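Local coordinates for protein thermophilic dibenzothiophene desulfurization enzyme C (Paenibacillus sp. A11-2, PDB 5XDE) that probably catalyses the FMNH2- and oxygen-dependent oxidation of dibenzothiophene, by way of its sulfoxide, to the sulfone, as a flavin monooxygenase with the acyl-CoA dehydrogenase fold, at residues L87-G92 with R208-G213; G92-N97 with R121-N126; A297-F302 with E361-R366. All coordinates share one frame; numbering follows the deposited sequence.

Interaction 1: residues L87-G92 with R208-G213. With FMN (flavin mononucleotide), chain E.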
loop_
_atom_site.group_PDB
_atom_site.type_symbol
_atom_site.label_atom_id
_atom_site.label_comp_id
_atom_site.label_asym_id
_atom_site.label_seq_id
_atom_site.Cartn_x
_atom_site.Cartn_y
_atom_site.Cartn_z
ATOM N N LEU A 87 -25.600 16.459 2.904
ATOM C CA LEU A 87 -25.831 17.851 2.547
ATOM C C LEU A 87 -24.738 18.371 1.618
ATOM O O LEU A 87 -25.023 19.178 0.729
ATOM C CB LEU A 87 -25.937 18.710 3.802
ATOM C CG LEU A 87 -27.238 18.523 4.597
ATOM C CD1 LEU A 87 -27.105 19.258 5.897
ATOM C CD2 LEU A 87 -28.443 19.030 3.801
ATOM N N GLY A 88 -23.495 17.918 1.793
ATOM C CA GLY A 88 -22.445 18.321 0.865
ATOM C C GLY A 88 -22.716 17.822 -0.539
ATOM O O GLY A 88 -22.488 18.534 -1.528
ATOM N N HIS A 89 -23.195 16.587 -0.643
ATOM C CA HIS A 89 -23.556 16.001 -1.925
ATOM C C HIS A 89 -24.695 16.776 -2.578
ATOM O O HIS A 89 -24.619 17.129 -3.759
ATOM C CB HIS A 89 -23.934 14.538 -1.701
ATOM C CG HIS A 89 -24.539 13.862 -2.882
ATOM N ND1 HIS A 89 -23.835 12.981 -3.672
ATOM C CD2 HIS A 89 -25.799 13.889 -3.375
ATOM C CE1 HIS A 89 -24.638 12.494 -4.601
ATOM N NE2 HIS A 89 -25.829 13.047 -4.457
ATOM N N LEU A 90 -25.766 17.033 -1.822
ATOM C CA LEU A 90 -26.915 17.750 -2.374
ATOM C C LEU A 90 -26.512 19.138 -2.835
ATOM O O LEU A 90 -26.890 19.578 -3.930
ATOM C CB LEU A 90 -28.038 17.842 -1.333
ATOM C CG LEU A 90 -28.679 16.523 -0.910
ATOM C CD1 LEU A 90 -29.548 16.750 0.340
ATOM C CD2 LEU A 90 -29.478 15.921 -2.048
ATOM N N PHE A 91 -25.735 19.834 -2.014
ATOM C CA PHE A 91 -25.251 21.168 -2.357
ATOM C C PHE A 91 -24.359 21.116 -3.594
ATOM O O PHE A 91 -24.515 21.912 -4.526
ATOM C CB PHE A 91 -24.508 21.737 -1.149
ATOM C CG PHE A 91 -24.020 23.149 -1.302
ATOM C CD1 PHE A 91 -24.898 24.219 -1.203
ATOM C CD2 PHE A 91 -22.666 23.414 -1.455
ATOM C CE1 PHE A 91 -24.441 25.521 -1.291
ATOM C CE2 PHE A 91 -22.202 24.710 -1.536
ATOM C CZ PHE A 91 -23.106 25.776 -1.459
ATOM N N GLY A 92 -23.442 20.157 -3.636
ATOM C CA GLY A 92 -22.564 20.047 -4.798
ATOM C C GLY A 92 -23.322 19.702 -6.067
ATOM O O GLY A 92 -23.061 20.269 -7.131
ATOM N N ARG A 208 -27.027 8.807 3.383
ATOM C CA ARG A 208 -28.373 8.364 3.711
ATOM C C ARG A 208 -29.423 9.462 3.583
ATOM O O ARG A 208 -30.616 9.145 3.612
ATOM C CB ARG A 208 -28.397 7.775 5.128
ATOM C CG ARG A 208 -27.795 6.370 5.194
ATOM C CD ARG A 208 -27.916 5.729 6.570
ATOM N NE ARG A 208 -29.294 5.709 7.066
ATOM C CZ ARG A 208 -30.250 4.895 6.623
ATOM N NH1 ARG A 208 -29.995 4.018 5.660
ATOM N NH2 ARG A 208 -31.469 4.958 7.145
ATOM N N GLN A 209 -29.029 10.728 3.429
ATOM C CA GLN A 209 -30.001 11.812 3.296
ATOM C C GLN A 209 -29.921 12.512 1.942
ATOM O O GLN A 209 -30.358 13.663 1.822
ATOM C CB GLN A 209 -29.849 12.819 4.436
ATOM C CG GLN A 209 -30.393 12.264 5.764
ATOM C CD GLN A 209 -30.751 13.335 6.766
ATOM O OE1 GLN A 209 -29.895 14.079 7.228
ATOM N NE2 GLN A 209 -32.034 13.416 7.109
ATOM N N THR A 210 -29.402 11.837 0.912
ATOM C CA THR A 210 -29.304 12.461 -0.405
ATOM C C THR A 210 -30.551 12.264 -1.262
ATOM O O THR A 210 -30.651 12.882 -2.331
ATOM C CB THR A 210 -28.080 11.940 -1.183
ATOM O OG1 THR A 210 -28.182 10.526 -1.382
ATOM C CG2 THR A 210 -26.789 12.272 -0.450
ATOM N N ASP A 211 -31.496 11.422 -0.838
ATOM C CA ASP A 211 -32.736 11.213 -1.588
ATOM C C ASP A 211 -32.451 10.760 -3.019
ATOM O O ASP A 211 -33.115 11.182 -3.970
ATOM C CB ASP A 211 -33.600 12.479 -1.594
ATOM C CG ASP A 211 -34.060 12.884 -0.201
ATOM O OD1 ASP A 211 -34.961 12.210 0.339
ATOM O OD2 ASP A 211 -33.527 13.881 0.343
ATOM N N SER A 212 -31.453 9.896 -3.178
ATOM C CA SER A 212 -31.039 9.435 -4.501
ATOM C C SER A 212 -31.815 8.211 -4.952
ATOM O O SER A 212 -31.242 7.284 -5.532
ATOM C CB SER A 212 -29.535 9.162 -4.509
ATOM O OG SER A 212 -28.816 10.320 -4.115
ATOM N N GLY A 213 -33.120 8.181 -4.695
ATOM C CA GLY A 213 -33.980 7.111 -5.152
ATOM C C GLY A 213 -34.466 7.346 -6.569
ATOM O O GLY A 213 -33.917 8.159 -7.318
HETATM N N1 FMN E . -26.574 9.393 -11.151
HETATM C C2 FMN E . -27.169 10.510 -11.703
HETATM O O2 FMN E . -27.434 10.506 -12.904
HETATM N N3 FMN E . -27.459 11.612 -10.912
HETATM C C4 FMN E . -27.155 11.596 -9.560
HETATM O O4 FMN E . -27.429 12.580 -8.861
HETATM C C4A FMN E . -26.557 10.461 -9.002
HETATM N N5 FMN E . -26.252 10.431 -7.654
HETATM C C5A FMN E . -25.653 9.315 -7.101
HETATM C C6 FMN E . -25.350 9.299 -5.737
HETATM C C7 FMN E . -24.748 8.190 -5.148
HETATM C C7M FMN E . -24.442 8.226 -3.668
HETATM C C8 FMN E . -24.454 7.085 -5.950
HETATM C C8M FMN E . -23.814 5.851 -5.390
HETATM C C9 FMN E . -24.762 7.097 -7.311
HETATM C C9A FMN E . -25.365 8.208 -7.902
HETATM N N10 FMN E . -25.648 8.235 -9.268
HETATM C C10 FMN E . -26.263 9.357 -9.804
HETATM C "C1'" FMN E . -25.401 7.026 -10.151
HETATM C "C2'" FMN E . -23.996 6.699 -10.624
HETATM O "O2'" FMN E . -23.564 7.703 -11.518
HETATM C "C3'" FMN E . -23.998 5.333 -11.336
HETATM O "O3'" FMN E . -24.995 5.334 -12.338
HETATM C "C4'" FMN E . -24.265 4.145 -10.402
HETATM O "O4'" FMN E . -23.503 4.304 -9.232
HETATM C "C5'" FMN E . -23.958 2.793 -11.060
HETATM O "O5'" FMN E . -24.103 1.727 -10.133
HETATM P P FMN E . -23.334 0.310 -10.323
HETATM O O1P FMN E . -21.863 0.499 -9.971
HETATM O O2P FMN E . -23.940 -0.759 -9.430
HETATM O O3P FMN E . -23.473 -0.144 -11.760
#

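Interaction 2: residues G92-N97 with R121-N126. With FMN (flavin mononucleotide), chain E.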
loop_
_atom_site.group_PDB
_atom_site.type_symbol
_atom_site.label_atom_id
_atom_site.label_comp_id
_atom_site.label_asym_id
_atom_site.label_seq_id
_atom_site.Cartn_x
_atom_site.Cartn_y
_atom_site.Cartn_z
ATOM N N GLY A 92 -23.442 20.157 -3.636
ATOM C CA GLY A 92 -22.564 20.047 -4.798
ATOM C C GLY A 92 -23.322 19.702 -6.067
ATOM O O GLY A 92 -23.061 20.269 -7.131
ATOM N N TYR A 93 -24.275 18.774 -5.976
ATOM C CA TYR A 93 -25.029 18.387 -7.165
ATOM C C TYR A 93 -25.897 19.528 -7.672
ATOM O O TYR A 93 -26.130 19.631 -8.879
ATOM C CB TYR A 93 -25.910 17.173 -6.883
ATOM C CG TYR A 93 -25.198 15.868 -7.056
ATOM C CD1 TYR A 93 -25.658 14.921 -7.954
ATOM C CD2 TYR A 93 -24.057 15.583 -6.318
ATOM C CE1 TYR A 93 -25.006 13.715 -8.118
ATOM C CE2 TYR A 93 -23.391 14.391 -6.479
ATOM C CZ TYR A 93 -23.874 13.451 -7.377
ATOM O OH TYR A 93 -23.214 12.243 -7.520
ATOM N N HIS A 94 -26.419 20.356 -6.765
ATOM C CA HIS A 94 -27.107 21.571 -7.198
ATOM C C HIS A 94 -26.244 22.358 -8.174
ATOM O O HIS A 94 -26.736 22.836 -9.203
ATOM C CB HIS A 94 -27.464 22.428 -5.984
ATOM C CG HIS A 94 -27.824 23.847 -6.309
ATOM N ND1 HIS A 94 -29.115 24.235 -6.577
ATOM C CD2 HIS A 94 -27.071 24.973 -6.363
ATOM C CE1 HIS A 94 -29.143 25.534 -6.815
ATOM N NE2 HIS A 94 -27.919 26.009 -6.682
ATOM N N PHE A 95 -24.941 22.460 -7.891
ATOM C CA PHE A 95 -24.057 23.227 -8.762
ATOM C C PHE A 95 -23.675 22.467 -10.020
ATOM O O PHE A 95 -23.411 23.102 -11.044
ATOM C CB PHE A 95 -22.820 23.675 -7.990
ATOM C CG PHE A 95 -23.116 24.810 -7.054
ATOM C CD1 PHE A 95 -23.304 26.085 -7.547
ATOM C CD2 PHE A 95 -23.288 24.593 -5.698
ATOM C CE1 PHE A 95 -23.627 27.143 -6.691
ATOM C CE2 PHE A 95 -23.608 25.652 -4.843
ATOM C CZ PHE A 95 -23.773 26.921 -5.348
ATOM N N SER A 96 -23.629 21.130 -9.980
ATOM C CA SER A 96 -23.523 20.387 -11.236
ATOM C C SER A 96 -24.743 20.635 -12.120
ATOM O O SER A 96 -24.610 20.844 -13.335
ATOM C CB SER A 96 -23.356 18.892 -10.976
ATOM O OG SER A 96 -23.368 18.181 -12.210
ATOM N N ASN A 97 -25.940 20.613 -11.524
ATOM C CA ASN A 97 -27.152 20.915 -12.276
ATOM C C ASN A 97 -27.132 22.349 -12.786
ATOM O O ASN A 97 -27.488 22.609 -13.944
ATOM C CB ASN A 97 -28.389 20.675 -11.397
ATOM C CG ASN A 97 -28.530 19.216 -10.949
ATOM O OD1 ASN A 97 -28.145 18.293 -11.664
ATOM N ND2 ASN A 97 -29.083 19.013 -9.743
ATOM N N ARG A 121 -35.683 30.690 -4.328
ATOM C CA ARG A 121 -34.620 29.939 -3.641
ATOM C C ARG A 121 -34.532 28.498 -4.156
ATOM O O ARG A 121 -34.556 27.527 -3.396
ATOM C CB ARG A 121 -34.819 29.991 -2.121
ATOM C CG ARG A 121 -35.251 31.386 -1.658
ATOM C CD ARG A 121 -35.184 31.572 -0.135
ATOM N NE ARG A 121 -35.921 30.552 0.601
ATOM C CZ ARG A 121 -36.066 30.591 1.923
ATOM N NH1 ARG A 121 -35.551 31.601 2.609
ATOM N NH2 ARG A 121 -36.737 29.637 2.545
ATOM N N TRP A 122 -34.417 28.364 -5.476
ATOM C CA TRP A 122 -34.310 27.053 -6.103
ATOM C C TRP A 122 -33.143 26.236 -5.555
ATOM O O TRP A 122 -32.005 26.711 -5.492
ATOM C CB TRP A 122 -34.120 27.209 -7.606
ATOM C CG TRP A 122 -35.332 27.650 -8.345
ATOM C CD1 TRP A 122 -36.548 27.996 -7.823
ATOM C CD2 TRP A 122 -35.432 27.827 -9.761
ATOM N NE1 TRP A 122 -37.406 28.362 -8.840
ATOM C CE2 TRP A 122 -36.745 28.264 -10.037
ATOM C CE3 TRP A 122 -34.544 27.637 -10.823
ATOM C CZ2 TRP A 122 -37.191 28.525 -11.338
ATOM C CZ3 TRP A 122 -34.991 27.900 -12.121
ATOM C CH2 TRP A 122 -36.299 28.334 -12.361
ATOM N N PHE A 123 -33.435 24.986 -5.213
ATOM C CA PHE A 123 -32.449 23.975 -4.853
ATOM C C PHE A 123 -32.632 22.889 -5.909
ATOM O O PHE A 123 -33.671 22.217 -5.946
ATOM C CB PHE A 123 -32.705 23.484 -3.417
ATOM C CG PHE A 123 -31.516 22.853 -2.728
ATOM C CD1 PHE A 123 -30.623 22.051 -3.416
ATOM C CD2 PHE A 123 -31.318 23.058 -1.367
ATOM C CE1 PHE A 123 -29.544 21.465 -2.754
ATOM C CE2 PHE A 123 -30.242 22.478 -0.691
ATOM C CZ PHE A 123 -29.352 21.676 -1.391
ATOM N N LEU A 124 -31.663 22.758 -6.819
ATOM C CA LEU A 124 -31.883 21.977 -8.026
ATOM C C LEU A 124 -31.642 20.495 -7.779
ATOM O O LEU A 124 -30.739 20.117 -7.026
ATOM C CB LEU A 124 -30.971 22.465 -9.155
ATOM C CG LEU A 124 -31.163 23.924 -9.574
ATOM C CD1 LEU A 124 -30.181 24.292 -10.671
ATOM C CD2 LEU A 124 -32.581 24.182 -10.062
ATOM N N GLY A 125 -32.479 19.660 -8.398
ATOM C CA GLY A 125 -32.316 18.224 -8.390
ATOM C C GLY A 125 -32.213 17.709 -9.817
ATOM O O GLY A 125 -32.346 18.461 -10.784
ATOM N N ASN A 126 -31.982 16.404 -9.939
ATOM C CA ASN A 126 -31.860 15.861 -11.282
ATOM C C ASN A 126 -32.382 14.437 -11.318
ATOM O O ASN A 126 -32.366 13.728 -10.308
ATOM C CB ASN A 126 -30.409 15.899 -11.783
ATOM C CG ASN A 126 -29.569 14.807 -11.187
ATOM O OD1 ASN A 126 -29.359 13.755 -11.804
ATOM N ND2 ASN A 126 -29.098 15.030 -9.962
HETATM N N1 FMN E . -26.574 9.393 -11.151
HETATM C C2 FMN E . -27.169 10.510 -11.703
HETATM O O2 FMN E . -27.434 10.506 -12.904
HETATM N N3 FMN E . -27.459 11.612 -10.912
HETATM C C4 FMN E . -27.155 11.596 -9.560
HETATM O O4 FMN E . -27.429 12.580 -8.861
HETATM C C4A FMN E . -26.557 10.461 -9.002
HETATM N N5 FMN E . -26.252 10.431 -7.654
HETATM C C5A FMN E . -25.653 9.315 -7.101
HETATM C C6 FMN E . -25.350 9.299 -5.737
HETATM C C7 FMN E . -24.748 8.190 -5.148
HETATM C C7M FMN E . -24.442 8.226 -3.668
HETATM C C8 FMN E . -24.454 7.085 -5.950
HETATM C C8M FMN E . -23.814 5.851 -5.390
HETATM C C9 FMN E . -24.762 7.097 -7.311
HETATM C C9A FMN E . -25.365 8.208 -7.902
HETATM N N10 FMN E . -25.648 8.235 -9.268
HETATM C C10 FMN E . -26.263 9.357 -9.804
HETATM C "C1'" FMN E . -25.401 7.026 -10.151
HETATM C "C2'" FMN E . -23.996 6.699 -10.624
HETATM O "O2'" FMN E . -23.564 7.703 -11.518
HETATM C "C3'" FMN E . -23.998 5.333 -11.336
HETATM O "O3'" FMN E . -24.995 5.334 -12.338
HETATM C "C4'" FMN E . -24.265 4.145 -10.402
HETATM O "O4'" FMN E . -23.503 4.304 -9.232
HETATM C "C5'" FMN E . -23.958 2.793 -11.060
HETATM O "O5'" FMN E . -24.103 1.727 -10.133
HETATM P P FMN E . -23.334 0.310 -10.323
HETATM O O1P FMN E . -21.863 0.499 -9.971
HETATM O O2P FMN E . -23.940 -0.759 -9.430
HETATM O O3P FMN E . -23.473 -0.144 -11.760
HETATM O O HOH W 1 -29.273 16.892 -7.841
#

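Interaction 3: residues A297-F302 with E361-R366. With FMN (flavin mononucleotide), chain H.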
loop_
_atom_site.group_PDB
_atom_site.type_symbol
_atom_site.label_atom_id
_atom_site.label_comp_id
_atom_site.label_asym_id
_atom_site.label_seq_id
_atom_site.Cartn_x
_atom_site.Cartn_y
_atom_site.Cartn_z
ATOM N N ALA A 297 2.353 8.770 13.657
ATOM C CA ALA A 297 2.652 8.384 12.279
ATOM C C ALA A 297 1.386 8.228 11.449
ATOM O O ALA A 297 1.389 8.531 10.246
ATOM C CB ALA A 297 3.472 7.092 12.261
ATOM N N ILE A 298 0.304 7.729 12.053
ATOM C CA ILE A 298 -0.960 7.597 11.338
ATOM C C ILE A 298 -1.496 8.970 10.968
ATOM O O ILE A 298 -1.868 9.218 9.816
ATOM C CB ILE A 298 -1.993 6.812 12.167
ATOM C CG1 ILE A 298 -1.658 5.329 12.210
ATOM C CG2 ILE A 298 -3.394 7.015 11.572
ATOM C CD1 ILE A 298 -2.439 4.597 13.297
ATOM N N TYR A 299 -1.548 9.882 11.940
ATOM C CA TYR A 299 -2.018 11.227 11.624
ATOM C C TYR A 299 -1.108 11.905 10.615
ATOM O O TYR A 299 -1.580 12.643 9.741
ATOM C CB TYR A 299 -2.134 12.079 12.894
ATOM C CG TYR A 299 -3.377 11.762 13.680
ATOM C CD1 TYR A 299 -4.627 12.125 13.201
ATOM C CD2 TYR A 299 -3.311 11.069 14.882
ATOM C CE1 TYR A 299 -5.788 11.818 13.909
ATOM C CE2 TYR A 299 -4.464 10.764 15.598
ATOM C CZ TYR A 299 -5.691 11.128 15.106
ATOM O OH TYR A 299 -6.833 10.813 15.811
ATOM N N GLY A 300 0.200 11.680 10.716
ATOM C CA GLY A 300 1.112 12.356 9.809
ATOM C C GLY A 300 0.983 11.861 8.386
ATOM O O GLY A 300 0.998 12.653 7.438
ATOM N N GLU A 301 0.855 10.542 8.214
ATOM C CA GLU A 301 0.721 9.975 6.875
ATOM C C GLU A 301 -0.527 10.523 6.188
ATOM O O GLU A 301 -0.477 10.986 5.044
ATOM C CB GLU A 301 0.671 8.446 6.986
ATOM C CG GLU A 301 0.973 7.662 5.728
ATOM C CD GLU A 301 2.454 7.335 5.581
ATOM O OE1 GLU A 301 3.121 7.988 4.750
ATOM O OE2 GLU A 301 2.963 6.440 6.302
ATOM N N PHE A 302 -1.655 10.505 6.891
ATOM C CA PHE A 302 -2.907 10.912 6.270
ATOM C C PHE A 302 -3.045 12.426 6.188
ATOM O O PHE A 302 -3.557 12.943 5.189
ATOM C CB PHE A 302 -4.079 10.286 7.014
ATOM C CG PHE A 302 -4.209 8.817 6.760
ATOM C CD1 PHE A 302 -4.397 8.345 5.474
ATOM C CD2 PHE A 302 -4.119 7.908 7.798
ATOM C CE1 PHE A 302 -4.507 6.994 5.217
ATOM C CE2 PHE A 302 -4.229 6.558 7.549
ATOM C CZ PHE A 302 -4.427 6.098 6.264
ATOM N N GLU A 361 -7.357 2.979 14.216
ATOM C CA GLU A 361 -6.146 2.475 14.851
ATOM C C GLU A 361 -5.424 3.547 15.644
ATOM O O GLU A 361 -4.633 3.213 16.532
ATOM C CB GLU A 361 -5.231 1.866 13.786
ATOM C CG GLU A 361 -5.901 0.712 13.080
ATOM C CD GLU A 361 -5.243 0.384 11.760
ATOM O OE1 GLU A 361 -3.991 0.451 11.738
ATOM O OE2 GLU A 361 -5.973 0.053 10.780
ATOM N N ALA A 362 -5.681 4.826 15.355
ATOM C CA ALA A 362 -5.153 5.923 16.147
ATOM C C ALA A 362 -6.024 6.260 17.342
ATOM O O ALA A 362 -5.564 6.970 18.240
ATOM C CB ALA A 362 -4.994 7.190 15.288
ATOM N N MET A 363 -7.274 5.811 17.351
ATOM C CA MET A 363 -8.193 6.152 18.427
ATOM C C MET A 363 -8.317 5.055 19.462
ATOM O O MET A 363 -8.407 5.365 20.650
ATOM C CB MET A 363 -9.585 6.471 17.874
ATOM C CG MET A 363 -9.628 7.744 17.028
ATOM S SD MET A 363 -11.294 8.147 16.493
ATOM C CE MET A 363 -11.533 7.038 15.114
ATOM N N GLY A 364 -8.331 3.800 19.037
ATOM C CA GLY A 364 -8.442 2.671 19.946
ATOM C C GLY A 364 -9.826 2.039 19.927
ATOM O O GLY A 364 -10.769 2.526 19.303
ATOM N N ALA A 365 -9.930 0.942 20.686
ATOM C CA ALA A 365 -11.101 0.069 20.616
ATOM C C ALA A 365 -12.383 0.753 21.088
ATOM O O ALA A 365 -13.468 0.475 20.556
ATOM C CB ALA A 365 -10.843 -1.200 21.437
ATOM N N ARG A 366 -12.301 1.626 22.095
ATOM C CA ARG A 366 -13.543 2.220 22.575
ATOM C C ARG A 366 -14.196 3.121 21.534
ATOM O O ARG A 366 -15.397 3.408 21.652
ATOM C CB ARG A 366 -13.301 2.966 23.885
ATOM C CG ARG A 366 -13.164 2.008 25.063
ATOM C CD ARG A 366 -12.584 2.716 26.262
ATOM N NE ARG A 366 -11.353 3.405 25.893
ATOM C CZ ARG A 366 -10.963 4.556 26.425
ATOM N NH1 ARG A 366 -11.709 5.138 27.356
ATOM N NH2 ARG A 366 -9.838 5.130 26.019
HETATM N N1 FMN H . -10.914 -7.644 27.281
HETATM C C2 FMN H . -11.024 -8.668 28.199
HETATM O O2 FMN H . -10.289 -8.658 29.183
HETATM N N3 FMN H . -11.932 -9.689 27.995
HETATM C C4 FMN H . -12.742 -9.692 26.883
HETATM O O4 FMN H . -13.555 -10.611 26.742
HETATM C C4A FMN H . -12.631 -8.660 25.947
HETATM N N5 FMN H . -13.435 -8.648 24.837
HETATM C C5A FMN H . -13.325 -7.611 23.922
HETATM C C6 FMN H . -14.145 -7.625 22.798
HETATM C C7 FMN H . -14.065 -6.604 21.852
HETATM C C7M FMN H . -14.978 -6.655 20.652
HETATM C C8 FMN H . -13.137 -5.586 22.048
HETATM C C8M FMN H . -12.997 -4.461 21.066
HETATM C C9 FMN H . -12.313 -5.576 23.173
HETATM C C9A FMN H . -12.403 -6.583 24.129
HETATM N N10 FMN H . -11.562 -6.605 25.234
HETATM C C10 FMN H . -11.718 -7.626 26.159
HETATM C "C1'" FMN H . -10.642 -5.443 25.553
HETATM C "C2'" FMN H . -9.154 -5.300 25.322
HETATM O "O2'" FMN H . -8.519 -6.187 26.215
HETATM C "C3'" FMN H . -8.726 -3.853 25.665
HETATM O "O3'" FMN H . -8.957 -3.590 27.041
HETATM C "C4'" FMN H . -9.447 -2.744 24.878
HETATM O "O4'" FMN H . -9.628 -3.174 23.544
HETATM C "C5'" FMN H . -8.659 -1.425 24.881
HETATM O "O5'" FMN H . -9.476 -0.295 24.586
HETATM P P FMN H . -8.829 1.094 24.023
HETATM O O1P FMN H . -9.983 2.012 23.664
HETATM O O2P FMN H . -7.983 1.731 25.114
HETATM O O3P FMN H . -7.990 0.765 22.792
#

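Interaction 1: residues L87-G92 with R208-G213
The side chain of His89 crosses that of Thr210 at about a right angle, the methyl CG2 of Thr210 coming obliquely to the ring, 3.5 Å from CD2 of His89. That methyl also approaches CG and CB of the histidine, so one threonine branch packs along the base of the ring. At the other end of the ring, His89 CE1 sits 3.5 Å from C6 of the flavin. The ring can span the gap between loop and cofactor because its CG is anti to the backbone N (chi1 170°), which carries it off helix 85-104 toward the benzenoid part of the isoalloxazine.

The next residue, Leu90, reaches the same loop with both methyls: CD1 is 3.5 Å from the carbonyl O of Gln209, and CD2 is 3.3 Å from the carbonyl O of Thr210. These are van der Waals contacts, the two methyls of the fork resting against successive carbonyl oxygens of the loop.

Within the loop, Thr210 OG1 and Ser212 OG share a hydrogen bond of 2.8 Å, and OG1 is also bonded to the carbonyl O of Met207. Ser212 OG and His89 NE2 each hydrogen-bond to the hydroxyl of Ser160, which is itself bonded to the flavin, so helix and loop both hold this first-shell residue from the second shell. With alanine replacing His89, Ser160 would probably lose one of its hydrogen-bonding partners, and a gap would be likely to open between the Thr210 methyl and C6 of the flavin.

All five touching residues are buried. The arrangement joins the helical N-terminal domain to the loop between strands 196-198 and 215-222 of the beta domain, and together they wall the flavin site of an acyl-CoA dehydrogenase fold.

Interaction 2: residues G92-N97 with R121-N126
Asn126 and Asn97 meet with their side chains at about a right angle and their amide planes 54° apart, OD1 of Asn97 lying 3.3 Å from CB of Asn126. Asn126 turns its amide to the pyrimidine end of the flavin: its OD1 accepts from FMN N3 at 3.0 Å, while its ND2 points at O4, a less certain bond because the modelled position of O4 is crowded. With CG between the backbone N and the carbonyl carbon, the amide swings from the strand toward the cofactor. Tyr93, one of the FMN-binding residues, has Asn126 ND2 at its ring edge, 4.0 Å from CD1 of Tyr93.

A second shell probably steadies this amide. One water accepts from Asn97 ND2 at 2.9 Å and from Asn126 ND2 at 2.8 Å, tying helix to strand, and Ser128 OG is hydrogen-bonded to Asn126 OD1. ND2 of Asn126 thus gives one bond to the water and, less surely, one to the flavin, a pattern consistent with holding the amide in one orientation.

This is where the N-terminal helical domain of the acyl-CoA dehydrogenase fold rests on the first strand of the beta domain: helix 92-97 and strand 124-126 run at 79° to each other, their axes 7.1 Å apart at closest approach.

Further from the flavin, His94 holds the backbone at Leu124. Leu124 N donates to His94 ND1 over 3.0 Å, almost straight at 172° and in the ring plane. His94 NE2 is bonded to the carbonyl O of Leu55, so both ring nitrogens are engaged, which is likely to keep the ring from flipping. CB and CG of Leu124 pack beside ND1, its CB also touching CB of Asn97, and the Phe123 ring lies against CB of His94 while Arg46 makes a cation-pi contact with that phenyl.

Interaction 3: residues A297-F302 with E361-R366
Ile298 sends its side chain from helix 293-325 toward the short, weakly bonded helix 360-363, within the helical C-terminal domain of the acyl-CoA dehydrogenase fold. From CB the chain forks. The CG2 branch, anti to the backbone N, comes 4.0 Å from the Ala362 methyl. The other branch runs through CG1 to CD1, its tip, which lies 3.8 Å from the backbone N of Ala362 and also touches CB of Glu361, the two side chains crossing at about a right angle.

Tyr299 approaches the same methyl obliquely: its CE2 is 3.6 Å from CB of Ala362. Its hydroxyl is hydrogen-bonded to Ser274 on helix 247-276, which fixes the far end of the ring. The carboxylate of Glu361 forms salt bridges with Arg358 and with Arg383 and Arg350 of the second subunit.

Beyond this apolar patch the chain turns at Gly364, where positive phi (105°) and the nearby phosphate both argue against a side chain, and reaches an FMN. Ala365 N donates to O3P over 2.9 Å. Arg366 gives O1P two bonds, one from its backbone N at 2.8 Å and one from NE at 3.0 Å, with O1P in the plane of the guanidinium.

Overall arrangement
Interactions 1 and 2 are neighbours, their centres 10 Å apart: both use helix 85-104, share Gly92 and touch the same FMN, and Phe123 of 121-126 packs against the backbone of Leu90 and Phe91. Along the chain, 121-126 follows after one intervening helix, 107-120, while 208-213 returns after most of the beta domain, so interaction 2 falls within the span of interaction 1. Interaction 3 comes later, in the C-terminal helical domain, with its centre about 29 Å from that of interaction 1 and about 36 Å from that of interaction 2. It reaches a different FMN, whose other ligands include residues of the second subunit; each flavin site is thus built by two chains of the tetramer.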